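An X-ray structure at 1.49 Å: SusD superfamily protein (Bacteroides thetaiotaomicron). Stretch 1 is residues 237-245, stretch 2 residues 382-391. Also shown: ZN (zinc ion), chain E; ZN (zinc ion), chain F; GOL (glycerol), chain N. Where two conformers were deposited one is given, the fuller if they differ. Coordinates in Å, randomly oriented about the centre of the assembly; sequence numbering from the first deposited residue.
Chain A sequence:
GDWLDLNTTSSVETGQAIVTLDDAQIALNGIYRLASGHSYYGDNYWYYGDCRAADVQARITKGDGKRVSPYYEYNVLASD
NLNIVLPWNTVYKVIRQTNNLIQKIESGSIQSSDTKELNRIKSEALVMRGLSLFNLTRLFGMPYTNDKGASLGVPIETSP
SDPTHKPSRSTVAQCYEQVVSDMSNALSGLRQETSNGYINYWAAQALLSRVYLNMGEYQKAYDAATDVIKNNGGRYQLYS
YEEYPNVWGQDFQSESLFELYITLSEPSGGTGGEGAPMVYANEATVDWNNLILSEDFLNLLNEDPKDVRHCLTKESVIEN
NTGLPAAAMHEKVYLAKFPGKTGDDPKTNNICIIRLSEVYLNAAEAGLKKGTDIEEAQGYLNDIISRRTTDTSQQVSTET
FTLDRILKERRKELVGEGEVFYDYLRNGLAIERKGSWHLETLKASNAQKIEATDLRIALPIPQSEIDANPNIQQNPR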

ATOM      1  N   GLN A 237      -8.777  13.328 -11.961  1.00  8.99           N
ATOM      2  CA  GLN A 237      -8.053  13.568 -13.225  0.50  9.49           C
ATOM      3  C   GLN A 237      -6.626  13.075 -13.087  1.00  8.86           C
ATOM      4  O   GLN A 237      -5.985  13.359 -12.071  1.00  8.57           O
ATOM      5  CB  GLN A 237      -7.953  15.085 -13.531  0.50  9.30           C
ATOM      6  CG  GLN A 237      -9.156  15.759 -14.111  0.50 13.23           C
ATOM      7  CD  GLN A 237      -8.855  17.192 -14.522  0.50 15.93           C
ATOM      8  OE1 GLN A 237      -7.686  17.630 -14.536  0.50 18.25           O
ATOM      9  NE2 GLN A 237      -9.898  17.937 -14.859  0.50 20.15           N
ATOM     10  N   LEU A 238      -6.099  12.391 -14.105  1.00  8.17           N
ATOM     11  CA  LEU A 238      -4.682  12.032 -14.139  1.00  7.40           C
ATOM     12  C   LEU A 238      -3.820  13.313 -14.184  1.00  7.60           C
ATOM     13  O   LEU A 238      -4.195  14.316 -14.826  1.00  6.94           O
ATOM     14  CB  LEU A 238      -4.376  11.145 -15.368  1.00  8.37           C
ATOM     15  CG  LEU A 238      -4.941   9.734 -15.320  1.00  9.30           C
ATOM     16  CD1 LEU A 238      -4.677   9.071 -16.654  1.00  7.83           C
ATOM     17  CD2 LEU A 238      -4.345   8.900 -14.167  1.00  8.17           C
ATOM     18  N   TYR A 239      -2.687  13.276 -13.495  1.00  7.78           N
ATOM     19  CA  TYR A 239      -1.735  14.399 -13.544  1.00  7.94           C
ATOM     20  C   TYR A 239      -1.133  14.532 -14.924  1.00  8.25           C
ATOM     21  O   TYR A 239      -0.750  13.539 -15.548  1.00  7.80           O
ATOM     22  CB  TYR A 239      -0.605  14.242 -12.515  1.00  7.82           C
ATOM     23  CG  TYR A 239      -1.149  14.104 -11.094  1.00  7.94           C
ATOM     24  CD1 TYR A 239      -2.136  14.967 -10.619  1.00  8.32           C
ATOM     25  CD2 TYR A 239      -0.681  13.127 -10.259  1.00  7.62           C
ATOM     26  CE1 TYR A 239      -2.637  14.835  -9.347  1.00  9.88           C
ATOM     27  CE2 TYR A 239      -1.196  12.954  -8.974  1.00  7.95           C
ATOM     28  CZ  TYR A 239      -2.177  13.845  -8.533  1.00 10.15           C
ATOM     29  OH  TYR A 239      -2.762  13.714  -7.293  1.00 10.91           O
ATOM     30  N   SER A 240      -1.027  15.765 -15.387  1.00  7.11           N
ATOM     31  CA  SER A 240      -0.309  16.071 -16.638  1.00  7.24           C
ATOM     32  C   SER A 240       1.193  15.991 -16.376  1.00  7.12           C
ATOM     33  O   SER A 240       1.661  16.038 -15.231  1.00  6.87           O
ATOM     34  CB  SER A 240      -0.627  17.476 -17.129  1.00  7.72           C
ATOM     35  OG  SER A 240      -0.084  18.441 -16.234  1.00  8.41           O
ATOM     36  N   TYR A 241       1.956  15.937 -17.456  1.00  7.19           N
ATOM     37  CA  TYR A 241       3.415  15.972 -17.386  1.00  6.89           C
ATOM     38  C   TYR A 241       3.880  17.265 -16.700  1.00  7.35           C
ATOM     39  O   TYR A 241       4.819  17.261 -15.880  1.00  6.77           O
ATOM     40  CB  TYR A 241       3.948  15.888 -18.810  1.00  6.60           C
ATOM     41  CG  TYR A 241       5.444  15.782 -18.952  1.00  7.87           C
ATOM     42  CD1 TYR A 241       6.247  16.899 -18.878  1.00 11.68           C
ATOM     43  CD2 TYR A 241       6.039  14.560 -19.188  1.00  9.21           C
ATOM     44  CE1 TYR A 241       7.627  16.790 -19.023  1.00 12.94           C
ATOM     45  CE2 TYR A 241       7.404  14.445 -19.336  1.00  9.92           C
ATOM     46  CZ  TYR A 241       8.184  15.545 -19.250  1.00 11.53           C
ATOM     47  OH  TYR A 241       9.547  15.398 -19.378  1.00 13.38           O
ATOM     48  N   GLU A 242       3.190  18.355 -17.028  1.00  7.96           N
ATOM     49  CA  GLU A 242       3.535  19.686 -16.533  0.80  8.53           C
ATOM     50  C   GLU A 242       3.296  19.806 -15.027  1.00  8.87           C
ATOM     51  O   GLU A 242       4.095  20.405 -14.319  1.00  9.85           O
ATOM     52  CB  GLU A 242       2.740  20.737 -17.302  0.80  8.79           C
ATOM     53  CG  GLU A 242       3.184  20.856 -18.745  0.80 10.69           C
ATOM     54  CD  GLU A 242       2.565  19.832 -19.750  0.80 12.43           C
ATOM     55  OE1 GLU A 242       1.723  18.917 -19.422  0.80  7.25           O
ATOM     56  OE2 GLU A 242       2.960  19.997 -20.945  0.80 11.00           O
ATOM     57  N   GLU A 243       2.207  19.217 -14.546  1.00  8.84           N
ATOM     58  CA  GLU A 243       1.751  19.228 -13.131  0.50  9.28           C
ATOM     59  C   GLU A 243       2.572  18.321 -12.233  1.00  9.27           C
ATOM     60  O   GLU A 243       2.685  18.522 -11.007  1.00  9.62           O
ATOM     61  CB  GLU A 243       0.274  18.725 -13.029  0.50  8.99           C
ATOM     62  CG  GLU A 243      -0.793  19.713 -13.529  0.50  9.58           C
ATOM     63  CD  GLU A 243      -2.190  19.101 -13.799  0.50 10.24           C
ATOM     64  OE1 GLU A 243      -2.348  17.864 -13.932  0.50  7.75           O
ATOM     65  OE2 GLU A 243      -3.152  19.895 -13.926  0.50 14.13           O
ATOM     66  N   TYR A 244       3.046  17.215 -12.818  1.00  9.00           N
ATOM     67  CA  TYR A 244       3.520  16.085 -12.036  1.00  9.07           C
ATOM     68  C   TYR A 244       4.558  16.425 -10.972  1.00  8.82           C
ATOM     69  O   TYR A 244       4.461  15.920  -9.879  1.00  8.62           O
ATOM     70  CB  TYR A 244       4.067  14.984 -12.938  1.00  7.99           C
ATOM     71  CG  TYR A 244       4.147  13.607 -12.279  1.00  6.42           C
ATOM     72  CD1 TYR A 244       3.050  12.753 -12.290  1.00  6.73           C
ATOM     73  CD2 TYR A 244       5.316  13.150 -11.694  1.00  8.69           C
ATOM     74  CE1 TYR A 244       3.117  11.501 -11.747  1.00  7.46           C
ATOM     75  CE2 TYR A 244       5.391  11.894 -11.141  1.00  8.75           C
ATOM     76  CZ  TYR A 244       4.303  11.050 -11.170  1.00  8.08           C
ATOM     77  OH  TYR A 244       4.441   9.787 -10.625  1.00  8.51           O
ATOM     78  N   PRO A 245       5.541  17.271 -11.282  1.00  8.88           N
ATOM     79  CA  PRO A 245       6.542  17.532 -10.222  1.00  9.41           C
ATOM     80  C   PRO A 245       5.997  18.260  -8.982  1.00 10.13           C
ATOM     81  O   PRO A 245       6.553  18.093  -7.878  1.00 11.29           O
ATOM     82  CB  PRO A 245       7.592  18.415 -10.922  1.00  9.58           C
ATOM     83  CG  PRO A 245       7.374  18.164 -12.407  1.00 10.53           C
ATOM     84  CD  PRO A 245       5.904  17.896 -12.572  1.00  9.45           C
ATOM     85  N   ASN A 382      -1.351   3.529 -22.018  1.00  6.19           N
ATOM     86  CA  ASN A 382      -0.883   4.699 -22.765  1.00  6.14           C
ATOM     87  C   ASN A 382      -1.343   6.024 -22.137  1.00  6.38           C
ATOM     88  O   ASN A 382      -0.645   7.026 -22.248  1.00  6.97           O
ATOM     89  CB  ASN A 382      -1.249   4.602 -24.239  1.00  6.61           C
ATOM     90  CG  ASN A 382      -0.344   3.635 -24.986  1.00  5.99           C
ATOM     91  OD1 ASN A 382       0.799   3.381 -24.554  1.00  7.57           O
ATOM     92  ND2 ASN A 382      -0.850   3.057 -26.080  1.00  6.25           N
ATOM     93  N   ASP A 383      -2.473   6.007 -21.425  1.00  7.63           N
ATOM     94  CA  ASP A 383      -2.909   7.191 -20.653  1.00  7.63           C
ATOM     95  C   ASP A 383      -1.887   7.577 -19.596  1.00  7.42           C
ATOM     96  O   ASP A 383      -1.726   8.740 -19.300  1.00  7.48           O
ATOM     97  CB  ASP A 383      -4.261   6.942 -19.985  1.00  7.97           C
ATOM     98  CG  ASP A 383      -5.425   7.168 -20.926  1.00  9.58           C
ATOM     99  OD1 ASP A 383      -5.393   8.163 -21.673  1.00 10.97           O
ATOM    100  OD2 ASP A 383      -6.382   6.339 -20.927  1.00 10.06           O
ATOM    101  N   ILE A 384      -1.201   6.608 -19.041  1.00  6.48           N
ATOM    102  CA  ILE A 384      -0.142   6.884 -18.080  1.00  6.23           C
ATOM    103  C   ILE A 384       1.115   7.280 -18.832  1.00  6.94           C
ATOM    104  O   ILE A 384       1.637   8.370 -18.626  1.00  6.61           O
ATOM    105  CB  ILE A 384       0.100   5.699 -17.145  1.00  7.31           C
ATOM    106  CG1 ILE A 384      -1.187   5.319 -16.391  1.00  7.19           C
ATOM    107  CG2 ILE A 384       1.247   6.036 -16.190  1.00  5.40           C
ATOM    108  CD1 ILE A 384      -1.854   6.423 -15.574  1.00  9.07           C
ATOM    109  N   ILE A 385       1.586   6.418 -19.733  1.00  6.58           N
ATOM    110  CA  ILE A 385       2.839   6.674 -20.464  1.00  6.79           C
ATOM    111  C   ILE A 385       2.834   8.062 -21.094  1.00  6.26           C
ATOM    112  O   ILE A 385       3.800   8.819 -20.934  1.00  6.74           O
ATOM    113  CB  ILE A 385       3.149   5.564 -21.522  1.00  6.35           C
ATOM    114  CG1 ILE A 385       3.406   4.209 -20.844  1.00  7.51           C
ATOM    115  CG2 ILE A 385       4.419   5.922 -22.331  1.00  6.06           C
ATOM    116  CD1 ILE A 385       3.501   3.026 -21.865  1.00  6.82           C
ATOM    117  N   SER A 386       1.755   8.408 -21.795  1.00  5.37           N
ATOM    118  CA  SER A 386       1.686   9.673 -22.547  1.00  6.13           C
ATOM    119  C   SER A 386       1.731  10.911 -21.658  1.00  5.65           C
ATOM    120  O   SER A 386       2.051  11.999 -22.154  1.00  6.76           O
ATOM    121  CB  SER A 386       0.428   9.745 -23.406  1.00  6.13           C
ATOM    122  OG  SER A 386      -0.734   9.792 -22.613  1.00  8.10           O
ATOM    123  N   ARG A 387       1.391  10.740 -20.379  1.00  5.72           N
ATOM    124  CA  ARG A 387       1.424  11.827 -19.394  1.00  6.32           C
ATOM    125  C   ARG A 387       2.686  11.840 -18.544  1.00  6.88           C
ATOM    126  O   ARG A 387       2.796  12.608 -17.568  1.00  8.59           O
ATOM    127  CB  ARG A 387       0.154  11.773 -18.507  1.00  6.35           C
ATOM    128  CG  ARG A 387      -1.134  12.101 -19.231  1.00  6.26           C
ATOM    129  CD  ARG A 387      -2.325  11.913 -18.319  1.00  6.50           C
ATOM    130  NE  ARG A 387      -3.562  12.378 -18.903  1.00  7.17           N
ATOM    131  CZ  ARG A 387      -4.283  11.708 -19.801  1.00  9.56           C
ATOM    132  NH1 ARG A 387      -3.932  10.484 -20.192  1.00  8.04           N
ATOM    133  NH2 ARG A 387      -5.390  12.241 -20.275  1.00 10.01           N
ATOM    134  N   ARG A 388       3.642  10.966 -18.866  1.00  6.61           N
ATOM    135  CA  ARG A 388       4.868  10.849 -18.081  1.00  6.87           C
ATOM    136  C   ARG A 388       6.144  11.023 -18.904  1.00  6.74           C
ATOM    137  O   ARG A 388       7.245  11.106 -18.352  1.00  8.38           O
ATOM    138  CB  ARG A 388       4.894   9.509 -17.334  1.00  6.50           C
ATOM    139  CG  ARG A 388       3.723   9.303 -16.399  1.00  7.38           C
ATOM    140  CD  ARG A 388       3.745  10.240 -15.221  1.00  7.82           C
ATOM    141  NE  ARG A 388       2.638   9.902 -14.383  1.00 10.54           N
ATOM    142  CZ  ARG A 388       1.458  10.512 -14.393  1.00 10.22           C
ATOM    143  NH1 ARG A 388       1.244  11.550 -15.164  1.00 11.66           N
ATOM    144  NH2 ARG A 388       0.520  10.046 -13.575  1.00 10.81           N
ATOM    145  N   THR A 389       6.013  11.025 -20.217  1.00  6.68           N
ATOM    146  CA  THR A 389       7.160  11.227 -21.095  1.00  6.33           C
ATOM    147  C   THR A 389       6.762  11.987 -22.341  1.00  7.45           C
ATOM    148  O   THR A 389       5.605  11.962 -22.749  1.00  9.06           O
ATOM    149  CB  THR A 389       7.831   9.884 -21.482  1.00  6.59           C
ATOM    150  OG1 THR A 389       8.993  10.140 -22.281  1.00  6.47           O
ATOM    151  CG2 THR A 389       6.861   8.972 -22.260  1.00  8.84           C
ATOM    152  N   THR A 390       7.720  12.670 -22.950  1.00  6.78           N
ATOM    153  CA  THR A 390       7.494  13.289 -24.254  1.00  6.71           C
ATOM    154  C   THR A 390       7.913  12.409 -25.434  1.00  5.42           C
ATOM    155  O   THR A 390       7.733  12.794 -26.576  1.00  6.57           O
ATOM    156  CB  THR A 390       8.244  14.615 -24.372  1.00  7.95           C
ATOM    157  OG1 THR A 390       9.617  14.396 -24.019  1.00  9.57           O
ATOM    158  CG2 THR A 390       7.631  15.653 -23.423  1.00  8.55           C
ATOM    159  N   ASP A 391       8.480  11.240 -25.138  1.00  4.92           N
ATOM    160  CA  ASP A 391       8.943  10.337 -26.196  1.00  5.22           C
ATOM    161  C   ASP A 391       7.725   9.484 -26.609  1.00  4.44           C
ATOM    162  O   ASP A 391       7.338   8.571 -25.902  1.00  4.97           O
ATOM    163  CB  ASP A 391      10.053   9.443 -25.625  1.00  5.12           C
ATOM    164  CG  ASP A 391      10.589   8.447 -26.640  1.00  4.78           C
ATOM    165  OD1 ASP A 391      10.145   8.446 -27.814  1.00  6.51           O
ATOM    166  OD2 ASP A 391      11.415   7.615 -26.215  1.00  8.22           O
TER
HETATM  167 ZN    ZN E   4      -7.008   8.909 -22.658  0.50 29.02          ZN
HETATM  168 ZN    ZN F   5      11.150   7.806 -29.533  0.60 22.36          ZN
HETATM  169  C1  GOL N  13       4.284  17.712 -22.266  0.80 25.78           C
HETATM  170  O1  GOL N  13       5.585  17.578 -22.766  0.80 31.84           O
HETATM  171  C2  GOL N  13       3.352  16.570 -22.650  0.80 22.97           C
HETATM  172  O2  GOL N  13       2.174  16.791 -21.899  0.80 27.21           O
HETATM  173  C3  GOL N  13       3.958  15.186 -22.405  0.80 23.84           C
HETATM  174  O3  GOL N  13       2.948  14.307 -21.939  0.80 27.71           O
HETATM  175  O   HOH W   1      -3.975  14.867 -17.663  1.00 18.20           O
HETATM  176  O   HOH W   2      10.716  16.328 -22.361  1.00 31.62           O
HETATM  177  O   HOH W   3      12.805   6.831 -28.349  1.00 15.58           O
HETATM  178  O   HOH W   4       9.486   8.809 -30.509  1.00 17.58           O
HETATM  179  O   HOH W   5      11.725   7.034 -31.341  1.00 22.07           O
HETATM  180  O   HOH W   6      12.217   9.594 -29.902  1.00 22.05           O

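The two stretches lie far apart in the chain, and no two touching residues are closer than 144 positions in sequence. Stretch 1 begins as an extended loop. From Tyr241 to Pro245 its phi and psi angles are helical, but regular helical bonding is absent. A weak bond from Tyr244 N to Ser240 O (3.0 Å) closes the first turn. Stretch 2 enters as the last part of a helix and continues as loop. Two further backbone hydrogen bonds keep it tightly turned: Arg387 N to Ile384 O and Arg388 N to Ile385 O, both 3.0 Å. The backbones come nearest at Tyr241 and Arg387, whose CA atoms are 5.0 Å apart. At Leu238 and Ile384 the CA separation is 7.9 Å, which leaves room for side chains. No backbone hydrogen bond joins the stretches. Tyr241 N and Arg387 O are 3.4 Å apart, but the angle is poor.

The turn in stretch 1 is held by a reciprocal pair. Ser240 N donates to Glu243 OE1 (2.9 Å), and Glu243 N donates to Ser240 OG (2.9 Å). The CB of Ser240 points away from stretch 2, so this pairing does not occupy the contact.

Arg388 provides the one direct hydrogen bond across the contact. Its CB points away from stretch 1, but its side chain bends back through two m rotamers at chi1 and chi2. Arg388 NH1 then donates to Tyr239 O at 2.8 Å, with the acceptor near the guanidinium plane. The same NH1 donates to Arg387 O at 3.1 Å, so one nitrogen links a carbonyl from each stretch. Tyr244 packs against this arm. Arg388 CD lies over the ring face, 4.1 Å from the centroid, in a CH-pi contact. Further along the arm, Tyr244 CE1 sits over the guanidinium face, 3.1 Å from Arg388 NE.

Leu238 points toward stretch 2 and fills the wider end. Its CD2 meets Ile384 CD1 at 3.8 Å, an apolar contact. Its CB lies 3.7 Å from Arg387 CD, and its CD1 covers one face of the Arg387 guanidinium. That group is also held within its own stretch. Arg387 NH1 donates to Asp383 O (3.0 Å) and forms a salt bridge with Asp383 OD1 (3.1 Å). Asp383 OD1 also binds a zinc ion, ZN of chain E, at 2.0 Å. Water 1 adds an indirect link: it accepts from Arg387 NE (2.8 Å) and donates to Leu238 O (2.9 Å).

At the other end, the Tyr241 ring reaches along the loop after Arg388. Its CE2 is 3.5 Å from Arg388 O and 3.7 Å from Thr389 CA, which lies at the ring edge. Thr390 CG2 lies over a face of the ring, 4.2 Å from Tyr241 CZ. A glycerol, probably from the crystallisation liquor, sits beside this end. Its O3 donates a very short hydrogen bond to Ser386 O (2.5 Å).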